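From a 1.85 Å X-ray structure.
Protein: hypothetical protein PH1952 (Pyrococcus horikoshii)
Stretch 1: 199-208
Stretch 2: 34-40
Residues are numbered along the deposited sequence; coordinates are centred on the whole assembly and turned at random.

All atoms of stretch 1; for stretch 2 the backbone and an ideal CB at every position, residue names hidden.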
# COMPACT_ATOMS: atom_id res chain seq x y z
N MET B 199 3.68 26.88 18.47
CA MET B 199 3.02 28.12 18.06
C MET B 199 2.25 28.75 19.23
O MET B 199 2.26 29.96 19.41
CB MET B 199 2.04 27.85 16.92
CG MET B 199 1.36 29.10 16.40
SD MET B 199 0.25 28.76 15.01
CE MET B 199 1.35 27.85 13.94
N PHE B 200 1.58 27.91 20.01
CA PHE B 200 0.82 28.36 21.15
C PHE B 200 1.36 27.62 22.38
O PHE B 200 0.82 26.60 22.77
CB PHE B 200 -0.65 28.05 20.95
CG PHE B 200 -1.23 28.55 19.66
CD1 PHE B 200 -1.48 29.91 19.48
CD2 PHE B 200 -1.49 27.67 18.63
CE1 PHE B 200 -1.99 30.38 18.26
CE2 PHE B 200 -2.00 28.12 17.41
CZ PHE B 200 -2.24 29.48 17.23
N PRO B 201 2.42 28.13 23.01
CA PRO B 201 3.09 27.57 24.19
C PRO B 201 2.37 27.14 25.48
O PRO B 201 2.49 25.99 25.88
CB PRO B 201 4.19 28.60 24.48
CG PRO B 201 4.54 29.13 23.16
CD PRO B 201 3.12 29.33 22.55
N GLY B 202 1.61 28.02 26.11
CA GLY B 202 0.95 27.62 27.34
C GLY B 202 -0.57 27.67 27.34
O GLY B 202 -1.19 27.57 28.39
N GLU B 203 -1.20 27.83 26.17
CA GLU B 203 -2.66 27.93 26.07
C GLU B 203 -3.42 26.62 26.26
O GLU B 203 -2.87 25.52 26.11
CB GLU B 203 -3.07 28.53 24.69
CG GLU B 203 -2.88 30.03 24.60
CD GLU B 203 -1.65 30.42 23.87
OE1 GLU B 203 -1.56 31.60 23.49
OE2 GLU B 203 -0.77 29.57 23.64
N GLU B 204 -4.71 26.77 26.55
CA GLU B 204 -5.58 25.60 26.71
C GLU B 204 -5.99 25.42 25.26
O GLU B 204 -6.55 26.33 24.66
CB GLU B 204 -6.81 25.95 27.54
CG GLU B 204 -7.92 24.94 27.38
CD GLU B 204 -9.16 25.33 28.15
OE1 GLU B 204 -10.18 24.64 27.96
OE2 GLU B 204 -9.12 26.31 28.94
N LEU B 205 -5.69 24.26 24.69
CA LEU B 205 -5.99 24.00 23.29
C LEU B 205 -7.29 23.27 23.01
O LEU B 205 -7.64 22.33 23.72
CB LEU B 205 -4.84 23.19 22.67
CG LEU B 205 -3.43 23.76 22.77
CD1 LEU B 205 -2.43 22.77 22.16
CD2 LEU B 205 -3.37 25.10 22.05
N TRP B 206 -7.99 23.73 21.97
CA TRP B 206 -9.24 23.12 21.52
C TRP B 206 -9.00 22.66 20.08
O TRP B 206 -8.36 23.37 19.30
CB TRP B 206 -10.38 24.12 21.51
CG TRP B 206 -10.92 24.53 22.85
CD1 TRP B 206 -10.39 24.25 24.08
CD2 TRP B 206 -12.08 25.33 23.09
NE1 TRP B 206 -11.14 24.85 25.06
CE2 TRP B 206 -12.19 25.52 24.48
CE3 TRP B 206 -13.04 25.92 22.25
CZ2 TRP B 206 -13.21 26.27 25.07
CZ3 TRP B 206 -14.06 26.67 22.83
CH2 TRP B 206 -14.14 26.83 24.22
N MET B 207 -9.51 21.49 19.74
CA MET B 207 -9.37 20.94 18.39
C MET B 207 -10.76 20.78 17.79
O MET B 207 -11.62 20.12 18.38
CB MET B 207 -8.67 19.59 18.43
CG MET B 207 -8.47 18.93 17.07
SD MET B 207 -7.30 19.84 16.04
CE MET B 207 -8.07 19.66 14.40
N VAL B 208 -10.99 21.37 16.63
CA VAL B 208 -12.28 21.27 15.96
C VAL B 208 -12.11 20.54 14.64
O VAL B 208 -11.38 21.00 13.75
CB VAL B 208 -12.87 22.67 15.68
CG1 VAL B 208 -14.20 22.53 14.98
CG2 VAL B 208 -13.01 23.46 16.98
N UNK B 34 -9.11 35.62 20.93
CA UNK B 34 -8.86 34.18 20.90
C UNK B 34 -7.94 33.75 19.75
O UNK B 34 -8.29 33.87 18.58
CB UNK B 34 -10.19 33.43 20.79
N UNK B 35 -6.73 33.26 20.08
CA UNK B 35 -5.79 32.82 19.04
C UNK B 35 -6.31 31.56 18.38
O UNK B 35 -6.97 30.74 19.02
CB UNK B 35 -4.40 32.58 19.62
N UNK B 36 -6.02 31.39 17.10
CA UNK B 36 -6.47 30.20 16.39
C UNK B 36 -5.53 29.86 15.25
O UNK B 36 -4.71 30.68 14.83
CB UNK B 36 -7.89 30.40 15.86
N UNK B 37 -5.64 28.63 14.77
CA UNK B 37 -4.81 28.17 13.66
C UNK B 37 -5.55 27.07 12.92
O UNK B 37 -6.41 26.40 13.49
CB UNK B 37 -3.45 27.68 14.15
N UNK B 38 -5.23 26.91 11.64
CA UNK B 38 -5.85 25.88 10.83
C UNK B 38 -4.82 24.76 10.71
O UNK B 38 -3.62 25.02 10.56
CB UNK B 38 -6.29 26.41 9.46
N UNK B 39 -5.28 23.52 10.79
CA UNK B 39 -4.38 22.39 10.75
C UNK B 39 -4.85 21.28 9.82
O UNK B 39 -5.77 20.54 10.16
CB UNK B 39 -4.20 21.83 12.16
N UNK B 40 -4.21 21.18 8.65
CA UNK B 40 -4.58 20.15 7.68
C UNK B 40 -3.51 19.08 7.46
O UNK B 40 -2.31 19.39 7.42
CB UNK B 40 -4.90 20.81 6.34

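At position 34 the CA-to-CB bond points sideways to stretch 1, and no atom of that stretch lies within 5.5 Å of the ideal CB, so many side chains would fit. The residue is Ile34, whose side chain ends nearer to stretch 1 than its CB direction suggests, yet its nearest atom, Ile34 CD1, stays 6.8 Å from Trp206 CZ3.

Position 35 points toward stretch 1. Its ideal CB lies 3.5 Å from Phe200 CE1 and 4.9 Å from Glu203 OE1, so the site offers an aromatic ring close by and, in a different direction, a carboxylate. A compact apolar residue would suit the ring, while a longer basic chain might seek the carboxylate. The backbone, at phi -69° and psi 148°, also permits proline, and the residue is Pro35. Its CB packs 3.7 Å from Phe200 CE1, oblique to the ring, and its CG comes within 4.3 Å of Glu203 OE1. Of the seven residues, it has the most surface covered by stretch 1.

At position 36 the strand begins and CA-to-CB points away, leaving the side chain largely unconstrained; large or small residues are acceptable. The carbonyl O of position 36 lies 3.6 Å from Phe200 CZ, at the ring edge and near its plane, where aromatic hydrogens carry partial positive charge, a contact any residue here could make. The residue is Phe36, whose side chain makes no contact with stretch 1 within 4.5 Å.

Position 37 again points toward stretch 1, as the alternation of an extended strand predicts. The ideal CB is already 3.6 Å from Phe200 CE2 and 3.9 Å from Met199 SD, so a small apolar side chain suits it best. Ala37 fits: its CB touches the edge of the Phe200 ring through CE2 at 3.6 Å and lies 4.0 Å from Met199 SD.

Position 38 is out of reach of stretch 1, which leaves its identity open; the residue is Phe38.

Position 39 points toward stretch 1 with more room, its ideal CB 5.0 Å from Met207 CE. A medium-sized apolar chain, such as leucine, isoleucine or methionine, could use that space. Leu39, with chi1 t and chi2 p, brings CD2 to 4.5 Å from Met207 SD. Met207 reaches this loose apolar contact although its own CA-to-CB bond points sideways.

Position 40 is out of reach, and stretch 1 sets no preference. Thr40 uses OG1 in a hydrogen bond elsewhere in the structure.

Stretch 2, residues 34-40: IPFAFLT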
# COMPACT_ATOMS: atom_id res chain seq x y z
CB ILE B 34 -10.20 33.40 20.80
CG1 ILE B 34 -11.07 33.72 22.02
CG2 ILE B 34 -9.94 31.91 20.74
CD1 ILE B 34 -12.50 33.24 21.91
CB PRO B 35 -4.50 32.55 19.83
CG PRO B 35 -4.63 33.41 21.05
CD PRO B 35 -6.09 33.24 21.41
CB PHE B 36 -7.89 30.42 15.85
CG PHE B 36 -8.00 31.52 14.84
CD1 PHE B 36 -7.79 31.27 13.49
CD2 PHE B 36 -8.26 32.83 15.25
CE1 PHE B 36 -7.84 32.31 12.55
CE2 PHE B 36 -8.31 33.87 14.32
CZ PHE B 36 -8.10 33.61 12.97
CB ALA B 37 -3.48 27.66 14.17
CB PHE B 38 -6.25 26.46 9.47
CG PHE B 38 -7.26 27.59 9.55
CD1 PHE B 38 -7.98 27.81 10.72
CD2 PHE B 38 -7.51 28.40 8.45
CE1 PHE B 38 -8.94 28.84 10.79
CE2 PHE B 38 -8.46 29.43 8.51
CZ PHE B 38 -9.18 29.64 9.69
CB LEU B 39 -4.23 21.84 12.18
CG LEU B 39 -3.20 20.74 12.47
CD1 LEU B 39 -1.81 21.35 12.38
CD2 LEU B 39 -3.42 20.13 13.86
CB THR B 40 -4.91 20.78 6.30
OG1 THR B 40 -5.26 19.74 5.38
CG2 THR B 40 -3.72 21.55 5.76
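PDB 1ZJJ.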